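Long-range contacts in adenosine monophosphate-protein transferase (Pyrobaculum aerophilum, PDB 2JB7), which binds adenosine monophosphate and probably acts on adenosine nucleotides, although its reaction is not established: residues N17-Q22 with H82-Y87; K76-G81 with R129-V134. One frame throughout, in Å; residues are numbered along the deposited sequence.

Contact 1 of 2, residues N17-Q22 with H82-Y87; sequences NVIIGQ and HVFVIY. With AMP (adenosine monophosphate), chain D.
I19 N donates a hydrogen bond of 2.8 Å to I86 O, and I86 N returns one to I19 O, in an antiparallel hydrogen-bonded pair. G21 and F84 exchange a second such pair of bonds, with F84 N 2.9 Å from G21 O. The F84 ring lies back across the partner strand: with its CG between backbone N and carbonyl carbon (chi1 68°), one face receives G21 CA in a CH-pi contact, 3.8 Å from the ring centroid. On the other face of the sheet V18 and Y87 run side by side, and V18 CG2 sits almost centrally over the tyrosine ring, 3.8 Å from its centroid, while Y87 OH bonds to P11 O. I20 CG2 and V83 CG1 continue this apolar face at 4.1 Å. At one end of the pairing N17 reaches the nucleotide, ND2 lying 2.5 Å from O2' of AMP, a spacing too short to take at face value. A buried backbone whose amides pair in both directions, sealed by hydrocarbon and ring faces, thus anchors an AMP-binding asparagine to two inner strands of the five-stranded sheet.

Contact 2 of 2, residues K76-G81 with R129-V134; sequences KKIAAG and RGVVGV
The segment K76-G81, where helix 65-78 ends and A79 turns the chain away with a positive phi, meets strand residues R129-V131 nearly at right angles (97°), CA of A80 lying 4.7 Å from CA of R129. R129 carries most of the contact. Its chain passes along the A79 carbonyl, CD 3.2 Å from A79 O, and a bend at chi3 (65°) swings the guanidinium round to the carbonyl of I78, at the C-terminal end of the helix. There NE and NH2 both donate hydrogen bonds to I78 O, side-on, at 3.0 Å from NE and 2.9 Å from NH2. The oxygen lies close to the guanidinium plane, but both nitrogens approach from the same face of the carbonyl plane, with NH2 well above it. The group is also held by salt bridges from NH1 to E123 and from NH2 to E6. Beside it, the methyl of A80 rests against the backbone, CB 3.4 Å from R129 O, and I78 CG2 meets V131 CG2 at 4.2 Å. Water joins the two backbones as well: one molecule accepts from both G81 N and R129 N, each 3.0 Å from its oxygen, and a second lies between the carbonyls of G81 and R129. Further along, V132 and G133 both face I120 in a classic beta bulge. A79 packs on P140 of the second subunit, and V132 on V132 of both the second and the third subunit. A carbonyl at a helix C-terminus is probably electron-rich, so the arginine's positive charge should suit it; the carboxylates of E123 and E6 would more than offset that single charge and probably help keep the arginine charged while it ties the helix end to the three-stranded sheet.

How the contacts relate
Contacts 1 and 2 alternate along the chain, 76-81 running straight into 82-87, and their centres lie 11 Å apart. V83 joins them: its CG2 packs on V131 CG2 at 3.6 Å, and its CG1 comes within 4.1 Å of I78 CD1, which also meets I20 CG2 at 4.2 Å. The apolar packing between them joins the five-stranded sheet to the three-stranded one. Both reach the second subunit. Different AMP molecules lie near the two ends of contact 1: N17 serves one, and the H82 side chain is about 4 Å from another, nearest atoms. G81 of contact 2 stands about 10 Å from a bound AMP, again between nearest atoms.

Contact 1 of 2, residues N17-Q22 with H82-Y87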
loop_
_atom_site.group_PDB
_atom_site.type_symbol
_atom_site.label_atom_id
_atom_site.label_comp_id
_atom_site.label_asym_id
_atom_site.label_seq_id
_atom_site.Cartn_x
_atom_site.Cartn_y
_atom_site.Cartn_z
ATOM N N ASN A 17 -15.019 18.784 6.024
ATOM C CA ASN A 17 -13.701 18.826 5.454
ATOM C C ASN A 17 -13.783 18.663 3.953
ATOM O O ASN A 17 -14.734 18.077 3.439
ATOM C CB ASN A 17 -12.783 17.772 6.041
ATOM C CG ASN A 17 -12.321 18.117 7.422
ATOM O OD1 ASN A 17 -13.051 17.915 8.415
ATOM N ND2 ASN A 17 -11.120 18.652 7.501
ATOM N N VAL A 18 -12.836 19.256 3.236
ATOM C CA VAL A 18 -12.803 19.091 1.792
ATOM C C VAL A 18 -11.527 18.339 1.383
ATOM O O VAL A 18 -10.496 18.510 2.016
ATOM C CB VAL A 18 -12.904 20.449 1.070
ATOM C CG1 VAL A 18 -11.573 21.243 1.158
ATOM C CG2 VAL A 18 -13.358 20.254 -0.389
ATOM N N ILE A 19 -11.648 17.487 0.362
ATOM C CA ILE A 19 -10.503 16.825 -0.288
ATOM C C ILE A 19 -10.631 17.150 -1.783
ATOM O O ILE A 19 -11.690 16.933 -2.396
ATOM C CB ILE A 19 -10.494 15.315 -0.007
ATOM C CG1 ILE A 19 -10.395 15.064 1.508
ATOM C CG2 ILE A 19 -9.314 14.594 -0.760
ATOM C CD1 ILE A 19 -10.688 13.585 1.850
ATOM N N ILE A 20 -9.565 17.688 -2.368
ATOM C CA ILE A 20 -9.545 18.042 -3.799
ATOM C C ILE A 20 -8.360 17.322 -4.447
ATOM O O ILE A 20 -7.252 17.357 -3.925
ATOM C CB ILE A 20 -9.418 19.549 -4.009
ATOM C CG1 ILE A 20 -10.464 20.290 -3.178
ATOM C CG2 ILE A 20 -9.562 19.888 -5.489
ATOM C CD1 ILE A 20 -10.331 21.834 -3.194
ATOM N N GLY A 21 -8.588 16.675 -5.576
ATOM C CA GLY A 21 -7.521 15.978 -6.279
ATOM C C GLY A 21 -7.753 15.889 -7.773
ATOM O O GLY A 21 -8.616 16.563 -8.315
ATOM N N GLN A 22 -6.933 15.068 -8.407
ATOM C CA GLN A 22 -7.034 14.815 -9.843
ATOM C C GLN A 22 -6.960 13.316 -10.071
ATOM O O GLN A 22 -6.191 12.587 -9.421
ATOM C CB GLN A 22 -5.889 15.501 -10.537
ATOM C CG GLN A 22 -6.056 15.585 -12.042
ATOM C CD GLN A 22 -4.845 16.198 -12.613
ATOM O OE1 GLN A 22 -4.493 17.334 -12.281
ATOM N NE2 GLN A 22 -4.154 15.445 -13.426
ATOM N N HIS A 82 -10.773 16.489 -15.028
ATOM C CA HIS A 82 -10.254 15.397 -14.203
ATOM C C HIS A 82 -10.018 15.739 -12.747
ATOM O O HIS A 82 -9.550 14.891 -11.963
ATOM C CB HIS A 82 -9.062 14.718 -14.872
ATOM C CG HIS A 82 -9.455 13.718 -15.906
ATOM N ND1 HIS A 82 -8.560 13.142 -16.778
ATOM C CD2 HIS A 82 -10.662 13.175 -16.205
ATOM C CE1 HIS A 82 -9.201 12.304 -17.579
ATOM N NE2 HIS A 82 -10.466 12.274 -17.224
ATOM N N VAL A 83 -10.357 16.953 -12.367
ATOM C CA VAL A 83 -10.408 17.290 -10.956
ATOM C C VAL A 83 -11.578 16.570 -10.276
ATOM O O VAL A 83 -12.671 16.406 -10.847
ATOM C CB VAL A 83 -10.458 18.835 -10.791
ATOM C CG1 VAL A 83 -10.858 19.236 -9.347
ATOM C CG2 VAL A 83 -9.082 19.417 -11.228
ATOM N N PHE A 84 -11.367 16.141 -9.019
ATOM C CA PHE A 84 -12.461 15.703 -8.160
ATOM C C PHE A 84 -12.497 16.468 -6.839
ATOM O O PHE A 84 -11.451 16.957 -6.370
ATOM C CB PHE A 84 -12.397 14.187 -7.903
ATOM C CG PHE A 84 -11.235 13.731 -7.081
ATOM C CD1 PHE A 84 -10.105 13.217 -7.700
ATOM C CD2 PHE A 84 -11.297 13.709 -5.701
ATOM C CE1 PHE A 84 -8.998 12.763 -6.892
ATOM C CE2 PHE A 84 -10.237 13.279 -4.934
ATOM C CZ PHE A 84 -9.123 12.781 -5.528
ATOM N N VAL A 85 -13.704 16.564 -6.274
ATOM C CA VAL A 85 -13.961 17.234 -5.019
ATOM C C VAL A 85 -14.800 16.362 -4.129
ATOM O O VAL A 85 -15.789 15.772 -4.563
ATOM C CB VAL A 85 -14.689 18.567 -5.225
ATOM C CG1 VAL A 85 -15.062 19.191 -3.883
ATOM C CG2 VAL A 85 -13.801 19.508 -6.113
ATOM N N ILE A 86 -14.360 16.253 -2.892
ATOM C CA ILE A 86 -15.047 15.494 -1.847
ATOM C C ILE A 86 -15.279 16.395 -0.656
ATOM O O ILE A 86 -14.360 17.028 -0.181
ATOM C CB ILE A 86 -14.232 14.265 -1.385
ATOM C CG1 ILE A 86 -14.032 13.293 -2.542
ATOM C CG2 ILE A 86 -14.936 13.558 -0.176
ATOM C CD1 ILE A 86 -12.980 12.230 -2.217
ATOM N N TYR A 87 -16.536 16.492 -0.226
ATOM C CA TYR A 87 -16.876 17.057 1.051
ATOM C C TYR A 87 -17.378 15.968 1.973
ATOM O O TYR A 87 -18.223 15.150 1.605
ATOM C CB TYR A 87 -17.977 18.137 0.915
ATOM C CG TYR A 87 -17.521 19.509 0.437
ATOM C CD1 TYR A 87 -17.227 20.532 1.340
ATOM C CD2 TYR A 87 -17.370 19.781 -0.899
ATOM C CE1 TYR A 87 -16.846 21.784 0.885
ATOM C CE2 TYR A 87 -17.003 21.034 -1.353
ATOM C CZ TYR A 87 -16.735 22.025 -0.479
ATOM O OH TYR A 87 -16.386 23.264 -0.969
HETATM P P AMP D . -7.466 22.735 13.054
HETATM O O1P AMP D . -8.725 22.091 13.609
HETATM O O2P AMP D . -6.479 23.062 14.136
HETATM O O3P AMP D . -7.723 23.876 12.087
HETATM O "O5'" AMP D . -6.707 21.504 12.264
HETATM C "C5'" AMP D . -6.192 21.491 10.921
HETATM C "C4'" AMP D . -6.842 20.388 10.084
HETATM O "O4'" AMP D . -6.640 19.072 10.635
HETATM C "C3'" AMP D . -8.349 20.585 9.986
HETATM O "O3'" AMP D . -8.715 21.517 8.961
HETATM C "C2'" AMP D . -8.801 19.180 9.683
HETATM O "O2'" AMP D . -8.709 18.903 8.271
HETATM C "C1'" AMP D . -7.819 18.304 10.444
HETATM N N9 AMP D . -8.274 17.944 11.802
HETATM C C8 AMP D . -8.545 18.809 12.802
HETATM N N7 AMP D . -8.907 18.149 13.938
HETATM C C5 AMP D . -8.869 16.822 13.644
HETATM C C6 AMP D . -9.110 15.570 14.367
HETATM N N6 AMP D . -9.520 15.540 15.670
HETATM N N1 AMP D . -8.920 14.404 13.724
HETATM C C2 AMP D . -8.522 14.354 12.446
HETATM N N3 AMP D . -8.281 15.457 11.725
HETATM C C4 AMP D . -8.429 16.695 12.260
#

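Contact 2 of 2, residues K76-G81 with R129-V134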
loop_
_atom_site.group_PDB
_atom_site.type_symbol
_atom_site.label_atom_id
_atom_site.label_comp_id
_atom_site.label_asym_id
_atom_site.label_seq_id
_atom_site.Cartn_x
_atom_site.Cartn_y
_atom_site.Cartn_z
ATOM N N LYS A 76 -17.725 22.934 -10.722
ATOM C CA LYS A 76 -18.164 23.923 -11.716
ATOM C C LYS A 76 -17.302 25.177 -11.714
ATOM O O LYS A 76 -17.001 25.735 -12.779
ATOM C CB LYS A 76 -19.620 24.313 -11.468
ATOM C CG LYS A 76 -20.608 23.263 -11.861
ATOM C CD LYS A 76 -21.999 23.549 -11.346
ATOM C CE LYS A 76 -22.721 24.604 -12.129
ATOM N NZ LYS A 76 -24.063 24.842 -11.505
ATOM N N LYS A 77 -16.880 25.615 -10.532
ATOM C CA LYS A 77 -16.073 26.799 -10.413
ATOM C C LYS A 77 -14.631 26.535 -10.814
ATOM O O LYS A 77 -14.041 27.346 -11.483
ATOM C CB LYS A 77 -16.138 27.324 -8.999
ATOM C CG LYS A 77 -17.511 27.944 -8.656
ATOM C CD LYS A 77 -17.384 28.795 -7.392
ATOM C CE LYS A 77 -18.701 29.336 -6.883
ATOM N NZ LYS A 77 -19.681 29.654 -7.971
ATOM N N ILE A 78 -14.057 25.409 -10.394
ATOM C CA ILE A 78 -12.665 25.096 -10.769
ATOM C C ILE A 78 -12.638 24.850 -12.274
ATOM O O ILE A 78 -11.799 25.383 -13.005
ATOM C CB ILE A 78 -12.146 23.852 -10.023
ATOM C CG1 ILE A 78 -11.945 24.183 -8.549
ATOM C CG2 ILE A 78 -10.807 23.402 -10.594
ATOM C CD1 ILE A 78 -11.532 22.899 -7.716
ATOM N N ALA A 79 -13.600 24.061 -12.722
ATOM C CA ALA A 79 -13.859 23.800 -14.142
ATOM C C ALA A 79 -12.615 23.325 -14.871
ATOM O O ALA A 79 -12.276 23.813 -15.957
ATOM C CB ALA A 79 -14.455 25.029 -14.794
ATOM N N ALA A 80 -11.940 22.327 -14.284
ATOM C CA ALA A 80 -10.707 21.781 -14.833
ATOM C C ALA A 80 -10.879 20.285 -15.017
ATOM O O ALA A 80 -11.327 19.587 -14.108
ATOM C CB ALA A 80 -9.533 22.059 -13.906
ATOM N N GLY A 81 -10.583 19.814 -16.211
ATOM C CA GLY A 81 -10.709 18.382 -16.530
ATOM C C GLY A 81 -10.028 17.487 -15.509
ATOM O O GLY A 81 -8.877 17.745 -15.137
ATOM N N ARG A 129 -8.344 24.086 -18.721
ATOM C CA ARG A 129 -7.965 24.593 -17.408
ATOM C C ARG A 129 -7.311 23.484 -16.597
ATOM O O ARG A 129 -7.669 22.318 -16.737
ATOM C CB ARG A 129 -9.200 25.124 -16.681
ATOM C CG ARG A 129 -9.764 26.408 -17.312
ATOM C CD ARG A 129 -11.170 26.666 -16.906
ATOM N NE ARG A 129 -11.334 26.951 -15.480
ATOM C CZ ARG A 129 -11.319 28.149 -14.907
ATOM N NH1 ARG A 129 -11.051 29.237 -15.615
ATOM N NH2 ARG A 129 -11.548 28.255 -13.599
ATOM N N GLY A 130 -6.381 23.873 -15.727
ATOM C CA GLY A 130 -5.739 22.918 -14.837
ATOM C C GLY A 130 -5.398 23.543 -13.511
ATOM O O GLY A 130 -5.267 24.756 -13.373
ATOM N N VAL A 131 -5.269 22.690 -12.508
ATOM C CA VAL A 131 -4.914 23.159 -11.187
ATOM C C VAL A 131 -3.386 23.393 -11.057
ATOM O O VAL A 131 -2.613 22.500 -11.279
ATOM C CB VAL A 131 -5.392 22.190 -10.119
ATOM C CG1 VAL A 131 -4.972 22.712 -8.748
ATOM C CG2 VAL A 131 -6.898 22.052 -10.198
ATOM N N VAL A 132 -3.030 24.590 -10.618
ATOM C CA VAL A 132 -1.652 25.024 -10.417
ATOM C C VAL A 132 -1.245 24.776 -8.976
ATOM O O VAL A 132 -0.090 24.457 -8.703
ATOM C CB VAL A 132 -1.513 26.532 -10.790
ATOM C CG1 VAL A 132 -0.217 27.160 -10.268
ATOM C CG2 VAL A 132 -1.607 26.664 -12.297
ATOM N N GLY A 133 -2.163 24.920 -8.056
ATOM C CA GLY A 133 -1.845 24.684 -6.662
ATOM C C GLY A 133 -2.968 25.127 -5.783
ATOM O O GLY A 133 -4.064 25.424 -6.268
ATOM N N VAL A 134 -2.719 25.115 -4.477
ATOM C CA VAL A 134 -3.703 25.571 -3.519
ATOM C C VAL A 134 -3.021 26.451 -2.485
ATOM O O VAL A 134 -1.804 26.442 -2.322
ATOM C CB VAL A 134 -4.422 24.414 -2.786
ATOM C CG1 VAL A 134 -5.174 23.521 -3.774
ATOM C CG2 VAL A 134 -3.416 23.613 -1.978
HETATM O O HOH W 1 -6.907 19.550 -15.840
HETATM O O HOH W 2 -9.461 21.303 -18.529
#